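Local coordinates for 3-oxoadipate enol-lactonase (Burkholderia xenovorans, PDB 2XUA), which probably hydrolyses the enol-lactone of 3-oxoadipate in the bacterial breakdown of catechol and related aromatic compounds, at residues 66-71 against 180-185; 209-214 against 226-231. All blocks are in the same frame, centred on the assembly; numbering follows the deposited sequence.

Both contacts lie within one alpha/beta hydrolase chain, and the two loops follow one another without nesting or crossing. From the N terminus, the chain passes through strand 54-58 and enters the loop carrying 66-71. It then runs through strands 94-99 and 117-123 and the helices between 132 and 179 before 180-185 returns to that loop, closing interaction 1 after 108 intervening residues. Helix 183-195 leads on to strand 209-214, and only 11 residues separate this strand from segment 226-231 in interaction 2. The first contact ties the helical cap to a loop of the core; the second fixes a helix against the sheet. Their centres are about 30 Å apart, on opposite sides of the chain's centre.

Interaction 1. Residues 66-71 against 180-185; sequences SEAPKG and HTDKEG
Ala68 puts its methyl group against the start of helix 183-195, where it meets Asp182 and Gly185. Its CB is 3.9 Å from Asp182 CG and equally close to the carboxylate oxygen OD2, so the methyl sits over the flat face of the carboxylate, almost directly above CG. On the helix side, Ala68 CB comes within 4.1 Å of Gly185 CA, a backbone carbon with no side chain over it; the two residues' CA atoms are 5.0 Å apart.

What fixes the acid is a bond within its own segment. With chi1 at -175°, the Asp182 carboxylate swings beside its own carbonyl carbon and reaches forward over the first turn. There OD2 accepts from Gly185 N at 2.8 Å, through the lone pair facing away from OD1, with an N-H...O angle of 161°. This is an N-cap: the carboxylate satisfies an amide of the first turn, and the group held this way turns its face to the Ala68 methyl. The nearby helix N terminus would tend to stabilise its negative charge.

Further along, Glu184 also starts out extended but bends at chi2 (52°), bringing OE1 to 4.1 Å from Gly71 N. That is a loose approach; the main partner of OE1 is Arg143, in a salt bridge. Pro69 and Glu67 of the loop rest on Thr12 of strand 12-19, while Lys183 leans on Met147 of the cap. The arrangement is a small surface contact between a capped helix of the cap domain and a core loop of the alpha/beta hydrolase fold.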
loop_
_atom_site.group_PDB
_atom_site.type_symbol
_atom_site.label_atom_id
_atom_site.label_comp_id
_atom_site.label_asym_id
_atom_site.label_seq_id
_atom_site.Cartn_x
_atom_site.Cartn_y
_atom_site.Cartn_z
ATOM N N SER B 66 -11.424 -4.201 -2.309
ATOM C CA SER B 66 -12.837 -4.435 -2.094
ATOM C C SER B 66 -13.446 -4.788 -3.463
ATOM O O SER B 66 -12.809 -4.566 -4.522
ATOM C CB SER B 66 -13.536 -3.204 -1.522
ATOM O OG SER B 66 -13.172 -2.964 -0.143
ATOM N N GLU B 67 -14.686 -5.265 -3.450
ATOM C CA GLU B 67 -15.383 -5.550 -4.689
ATOM C C GLU B 67 -15.705 -4.246 -5.376
ATOM O O GLU B 67 -15.903 -3.226 -4.724
ATOM C CB GLU B 67 -16.676 -6.277 -4.352
ATOM C CG GLU B 67 -17.561 -6.680 -5.549
ATOM C CD GLU B 67 -18.943 -7.156 -5.073
ATOM O OE1 GLU B 67 -19.043 -8.275 -4.530
ATOM O OE2 GLU B 67 -19.909 -6.394 -5.173
ATOM N N ALA B 68 -15.726 -4.265 -6.706
ATOM C CA ALA B 68 -16.375 -3.172 -7.440
ATOM C C ALA B 68 -17.730 -3.610 -8.037
ATOM O O ALA B 68 -17.788 -3.969 -9.191
ATOM C CB ALA B 68 -15.467 -2.663 -8.525
ATOM N N PRO B 69 -18.825 -3.539 -7.270
ATOM C CA PRO B 69 -20.087 -3.986 -7.860
ATOM C C PRO B 69 -20.604 -3.041 -8.955
ATOM O O PRO B 69 -19.904 -2.092 -9.370
ATOM C CB PRO B 69 -21.050 -3.989 -6.668
ATOM C CG PRO B 69 -20.529 -2.973 -5.738
ATOM C CD PRO B 69 -19.049 -2.746 -6.055
ATOM N N LYS B 70 -21.810 -3.337 -9.454
ATOM C CA LYS B 70 -22.363 -2.631 -10.607
ATOM C C LYS B 70 -22.744 -1.224 -10.198
ATOM O O LYS B 70 -23.481 -1.013 -9.214
ATOM C CB LYS B 70 -23.580 -3.394 -11.207
ATOM C CG LYS B 70 -24.446 -2.558 -12.199
ATOM C CD LYS B 70 -25.579 -3.397 -12.889
ATOM C CE LYS B 70 -26.882 -3.558 -12.031
ATOM N NZ LYS B 70 -27.831 -2.372 -12.030
ATOM N N GLY B 71 -22.204 -0.264 -10.934
ATOM C CA GLY B 71 -22.564 1.132 -10.714
ATOM C C GLY B 71 -23.726 1.593 -11.602
ATOM O O GLY B 71 -24.206 0.805 -12.420
ATOM N N HIS B 180 -4.229 1.512 -10.230
ATOM C CA HIS B 180 -4.738 0.166 -10.207
ATOM C C HIS B 180 -6.141 0.087 -9.645
ATOM O O HIS B 180 -6.689 -1.012 -9.493
ATOM C CB HIS B 180 -3.749 -0.753 -9.489
ATOM C CG HIS B 180 -2.574 -1.056 -10.366
ATOM N ND1 HIS B 180 -2.603 -2.073 -11.292
ATOM C CD2 HIS B 180 -1.411 -0.390 -10.565
ATOM C CE1 HIS B 180 -1.482 -2.044 -11.995
ATOM N NE2 HIS B 180 -0.748 -1.029 -11.578
ATOM N N THR B 181 -6.755 1.255 -9.419
ATOM C CA THR B 181 -8.181 1.282 -9.005
ATOM C C THR B 181 -9.036 0.782 -10.158
ATOM O O THR B 181 -8.822 1.194 -11.309
ATOM C CB THR B 181 -8.596 2.696 -8.580
ATOM O OG1 THR B 181 -7.790 3.041 -7.436
ATOM C CG2 THR B 181 -10.059 2.757 -8.079
ATOM N N ASP B 182 -10.020 -0.082 -9.866
ATOM C CA ASP B 182 -10.905 -0.547 -10.916
ATOM C C ASP B 182 -11.558 0.696 -11.619
ATOM O O ASP B 182 -12.139 1.554 -10.952
ATOM C CB ASP B 182 -11.985 -1.401 -10.300
ATOM C CG ASP B 182 -12.900 -2.025 -11.353
ATOM O OD1 ASP B 182 -12.674 -3.182 -11.670
ATOM O OD2 ASP B 182 -13.847 -1.387 -11.824
ATOM N N LYS B 183 -11.448 0.799 -12.938
ATOM C CA LYS B 183 -11.925 2.023 -13.619
ATOM C C LYS B 183 -13.434 2.227 -13.545
ATOM O O LYS B 183 -13.891 3.356 -13.421
ATOM C CB LYS B 183 -11.396 2.105 -15.057
ATOM C CG LYS B 183 -12.046 1.229 -16.066
ATOM C CD LYS B 183 -11.137 1.122 -17.257
ATOM C CE LYS B 183 -11.227 -0.276 -17.823
ATOM N NZ LYS B 183 -10.960 -0.142 -19.269
ATOM N N GLU B 184 -14.188 1.120 -13.605
ATOM C CA GLU B 184 -15.655 1.145 -13.454
ATOM C C GLU B 184 -16.011 1.515 -12.023
ATOM O O GLU B 184 -16.885 2.371 -11.797
ATOM C CB GLU B 184 -16.310 -0.223 -13.846
ATOM C CG GLU B 184 -17.807 -0.249 -13.612
ATOM C CD GLU B 184 -18.569 0.912 -14.251
ATOM O OE1 GLU B 184 -19.643 1.284 -13.732
ATOM O OE2 GLU B 184 -18.099 1.485 -15.280
ATOM N N GLY B 185 -15.277 0.919 -11.056
ATOM C CA GLY B 185 -15.462 1.263 -9.634
ATOM C C GLY B 185 -15.251 2.747 -9.397
ATOM O O GLY B 185 -16.019 3.402 -8.716
#

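Interaction 2. Residues 209-214 against 226-231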
loop_
_atom_site.group_PDB
_atom_site.type_symbol
_atom_site.label_atom_id
_atom_site.label_comp_id
_atom_site.label_asym_id
_atom_site.label_seq_id
_atom_site.Cartn_x
_atom_site.Cartn_y
_atom_site.Cartn_z
ATOM N N ALA B 209 -18.432 18.393 15.547
ATOM C CA ALA B 209 -17.761 18.249 14.261
ATOM C C ALA B 209 -16.497 19.097 14.199
ATOM O O ALA B 209 -16.369 20.148 14.869
ATOM C CB ALA B 209 -18.703 18.522 13.067
ATOM N N LEU B 210 -15.505 18.561 13.480
ATOM C CA LEU B 210 -14.292 19.291 13.120
ATOM C C LEU B 210 -14.240 19.332 11.585
ATOM O O LEU B 210 -14.441 18.322 10.910
ATOM C CB LEU B 210 -13.046 18.571 13.657
ATOM C CG LEU B 210 -11.707 18.919 13.015
ATOM C CD1 LEU B 210 -11.311 20.391 13.429
ATOM C CD2 LEU B 210 -10.591 17.939 13.422
ATOM N N VAL B 211 -13.966 20.484 11.015
ATOM C CA VAL B 211 -13.801 20.525 9.553
ATOM C C VAL B 211 -12.350 20.896 9.298
ATOM O O VAL B 211 -11.909 21.866 9.821
ATOM C CB VAL B 211 -14.744 21.518 8.847
ATOM C CG1 VAL B 211 -14.421 21.584 7.289
ATOM C CG2 VAL B 211 -16.178 21.162 9.064
ATOM N N ILE B 212 -11.610 20.072 8.542
ATOM C CA ILE B 212 -10.236 20.363 8.177
ATOM C C ILE B 212 -10.263 20.643 6.667
ATOM O O ILE B 212 -10.887 19.898 5.909
ATOM C CB ILE B 212 -9.259 19.173 8.485
ATOM C CG1 ILE B 212 -8.971 19.069 9.974
ATOM C CG2 ILE B 212 -7.929 19.351 7.812
ATOM C CD1 ILE B 212 -8.229 17.803 10.360
ATOM N N SER B 213 -9.613 21.717 6.246
ATOM C CA SER B 213 -9.532 22.067 4.829
ATOM C C SER B 213 -8.038 22.440 4.510
ATOM O O SER B 213 -7.273 22.804 5.421
ATOM C CB SER B 213 -10.483 23.208 4.470
ATOM O OG SER B 213 -11.845 22.851 4.586
ATOM N N GLY B 214 -7.636 22.325 3.249
ATOM C CA GLY B 214 -6.252 22.627 2.844
ATOM C C GLY B 214 -6.271 23.975 2.109
ATOM O O GLY B 214 -7.104 24.219 1.217
ATOM N N ARG B 226 -15.358 26.159 5.418
ATOM C CA ARG B 226 -16.118 27.146 6.210
ATOM C C ARG B 226 -17.659 27.069 6.129
ATOM O O ARG B 226 -18.330 27.078 7.161
ATOM C CB ARG B 226 -15.515 28.522 5.969
ATOM C CG ARG B 226 -13.999 28.570 6.377
ATOM C CD ARG B 226 -13.399 29.939 6.326
ATOM N NE ARG B 226 -13.355 30.440 4.944
ATOM C CZ ARG B 226 -12.301 30.389 4.105
ATOM N NH1 ARG B 226 -11.132 29.877 4.485
ATOM N NH2 ARG B 226 -12.417 30.885 2.873
ATOM N N GLU B 227 -18.244 26.954 4.937
ATOM C CA GLU B 227 -19.702 26.834 4.847
ATOM C C GLU B 227 -20.148 25.588 5.610
ATOM O O GLU B 227 -21.169 25.596 6.311
ATOM C CB GLU B 227 -20.179 26.671 3.413
ATOM C CG GLU B 227 -20.128 27.903 2.559
ATOM C CD GLU B 227 -20.383 27.507 1.111
ATOM O OE1 GLU B 227 -21.539 27.082 0.864
ATOM O OE2 GLU B 227 -19.427 27.552 0.266
ATOM N N LEU B 228 -19.380 24.508 5.420
ATOM C CA LEU B 228 -19.708 23.272 6.087
ATOM C C LEU B 228 -19.666 23.478 7.594
ATOM O O LEU B 228 -20.604 23.078 8.281
ATOM C CB LEU B 228 -18.799 22.125 5.628
ATOM C CG LEU B 228 -19.260 20.706 5.977
ATOM C CD1 LEU B 228 -18.359 19.609 5.361
ATOM C CD2 LEU B 228 -19.117 20.630 7.426
ATOM N N ALA B 229 -18.612 24.116 8.095
ATOM C CA ALA B 229 -18.423 24.276 9.512
ATOM C C ALA B 229 -19.533 25.211 10.021
ATOM O O ALA B 229 -19.960 25.110 11.183
ATOM C CB ALA B 229 -17.050 24.894 9.817
ATOM N N GLN B 230 -19.992 26.124 9.169
ATOM C CA GLN B 230 -20.940 27.123 9.657
ATOM C C GLN B 230 -22.351 26.555 9.638
ATOM O O GLN B 230 -23.195 26.963 10.446
ATOM C CB GLN B 230 -20.732 28.500 8.968
ATOM C CG GLN B 230 -19.423 29.249 9.504
ATOM C CD GLN B 230 -18.752 30.359 8.540
ATOM O OE1 GLN B 230 -19.297 30.770 7.525
ATOM N NE2 GLN B 230 -17.524 30.784 8.895
ATOM N N ALA B 231 -22.610 25.591 8.758
ATOM C CA ALA B 231 -23.913 24.900 8.792
ATOM C C ALA B 231 -24.100 24.078 10.070
ATOM O O ALA B 231 -25.241 23.812 10.490
ATOM C CB ALA B 231 -24.070 24.014 7.625
#
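Val211 in the middle of strand 209-214 faces helix 222-231, and its CA comes nearest that of Ala229, 6.0 Å away. The two elements belong to a beta-alpha-beta unit of the alpha/beta hydrolase fold: the chain leaves this strand, runs through the helix and returns in strand 236-240, parallel to the first and next to it in the sheet. No hydrogen bond joins strand to helix here. The strand's backbone is paired with its neighbours instead, Val211 bonding to Arg236 and Val238, and Leu210 to Val120 and Leu122.

The contact is therefore apolar, and a single valine carries it. Val211 has CG1 anti to its backbone N (chi1 176°), which leaves CG2 as the branch that enters the helix surface. That methyl meets both Leu228 and Ala229, consecutive residues of one turn. Ala229 offers its backbone as well as its methyl, with CA and CB each 3.9 Å from Val211 CG2.

Leu228 has CG anti to N; chi2 (174°) sends CD1 on along the chain and leaves CD2 as the branch turned to the valine. It is buried, and beyond the valine it also packs on Leu122 of strand 117-123 and on Thr125, so it spans two adjacent strands. Val211 and Leu228 run obliquely across each other, and their branches press closer than ordinary van der Waals contact, with CG2 of the valine 3.4 Å from CD2 of the leucine.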